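Local coordinates for ethanolamine utilization protein EutL (Clostridium perfringens E str. JGS1987, PDB 4TME), which forms trimeric shell tiles of the ethanolamine-utilization microcompartment and binds ethanolamine, which probably controls opening of its pores, at residues A93-R96 with S97-A101. Numbering follows the deposited sequence. Where two conformers were deposited one is given.
Sequences AEVR and SGLNA
Arg96 and Asn100, one turn apart on helix 92-106, meet at the carbonyl oxygen of Arg96, which accepts two N-H groups from the same asparagine. The backbone N of Asn100 makes the regular i to i+4 helical bond to Arg96 O at 3.0 Å. Its side-chain ND2 adds a second, weak bond to Arg96 O: the separation is short, 2.9 Å, but the N-H...O angle is only 126°. With CG anti to its own carbonyl carbon (chi1 -81°), the Asn100 side chain lies beside the backbone N, and the amide reaches back to the preceding turn. ND2 also rests 3.9 Å from Arg96 CG.

The other backbone bonds between residues 93-96 and 97-101 are those of a regular alpha-helix, from Ser97 N to Ala93 O, Gly98 N to Glu94 O and Leu99 N to Val95 O, the last being the shortest at 2.8 Å.

On the buried side of the helix, Val95 and Leu99 run side by side in the same direction, with CG1 of Val95 3.9 Å from CD1 of Leu99, and both pack on Ile15 of strand 10-16. Here the helix lies against the four-stranded antiparallel sheet of the first BMC domain.

On the partly exposed side, Arg96 leaves the backbone with CG anti to N and stays extended as far as NE. Its guanidinium is inclined 57° to the Asn100 amide, and NH2 bonds to the carbonyl oxygen of Leu218 in a second subunit, whose Phe217 packs against Arg96, Leu99 and Asn100. Glu94 instead bonds through OE2 to the backbone N of Glu59. Val95 and Leu99 thus pack the helix on its own sheet, while Leu99 and Arg96 also meet the second subunit, Arg96 through a hydrogen bond, and the asparagine amide folds back onto the helix backbone.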
# COMPACT_ATOMS: atom_id res chain seq x y z
N ALA C 93 -2.55 -33.83 -8.52
CA ALA C 93 -1.56 -34.12 -9.55
C ALA C 93 -1.44 -32.98 -10.57
O ALA C 93 -0.34 -32.62 -10.97
CB ALA C 93 -1.90 -35.42 -10.27
N GLU C 94 -2.56 -32.40 -10.97
CA GLU C 94 -2.49 -31.31 -11.94
C GLU C 94 -1.87 -30.05 -11.33
O GLU C 94 -1.05 -29.39 -11.97
CB GLU C 94 -3.87 -30.99 -12.52
CG GLU C 94 -4.38 -32.04 -13.54
CD GLU C 94 -3.48 -32.23 -14.77
OE1 GLU C 94 -3.56 -33.31 -15.42
OE2 GLU C 94 -2.71 -31.30 -15.12
N VAL C 95 -2.27 -29.73 -10.10
CA VAL C 95 -1.66 -28.63 -9.37
C VAL C 95 -0.16 -28.82 -9.27
O VAL C 95 0.62 -27.92 -9.58
CB VAL C 95 -2.27 -28.49 -7.99
CG1 VAL C 95 -1.45 -27.53 -7.13
CG2 VAL C 95 -3.71 -28.02 -8.12
N ARG C 96 0.26 -30.02 -8.88
CA ARG C 96 1.67 -30.35 -8.73
C ARG C 96 2.41 -30.13 -10.06
O ARG C 96 3.50 -29.56 -10.10
CB ARG C 96 1.76 -31.79 -8.24
CG ARG C 96 3.08 -32.34 -7.82
CD ARG C 96 2.73 -33.82 -7.55
NE ARG C 96 3.72 -34.66 -6.91
CZ ARG C 96 4.80 -35.14 -7.52
NH1 ARG C 96 5.06 -34.78 -8.77
NH2 ARG C 96 5.63 -35.95 -6.85
N SER C 97 1.81 -30.54 -11.18
CA SER C 97 2.43 -30.35 -12.49
C SER C 97 2.54 -28.86 -12.80
O SER C 97 3.58 -28.37 -13.28
CB SER C 97 1.60 -31.09 -13.56
OG SER C 97 2.12 -30.85 -14.85
N GLY C 98 1.49 -28.12 -12.46
CA GLY C 98 1.50 -26.68 -12.65
C GLY C 98 2.58 -25.97 -11.84
O GLY C 98 3.27 -25.08 -12.35
N LEU C 99 2.75 -26.36 -10.57
CA LEU C 99 3.74 -25.72 -9.72
C LEU C 99 5.15 -26.05 -10.21
O LEU C 99 6.02 -25.19 -10.20
CB LEU C 99 3.56 -26.15 -8.26
CG LEU C 99 2.36 -25.57 -7.51
CD1 LEU C 99 2.17 -26.29 -6.17
CD2 LEU C 99 2.52 -24.06 -7.28
N ASN C 100 5.38 -27.28 -10.64
CA ASN C 100 6.70 -27.62 -11.15
C ASN C 100 7.05 -26.77 -12.38
O ASN C 100 8.17 -26.28 -12.50
CB ASN C 100 6.79 -29.12 -11.46
CG ASN C 100 7.07 -29.95 -10.19
OD1 ASN C 100 8.13 -29.82 -9.59
ND2 ASN C 100 6.10 -30.78 -9.78
N ALA C 101 6.07 -26.53 -13.26
CA ALA C 101 6.33 -25.69 -14.44
C ALA C 101 6.61 -24.24 -14.04
O ALA C 101 7.42 -23.55 -14.68
CB ALA C 101 5.15 -25.76 -15.41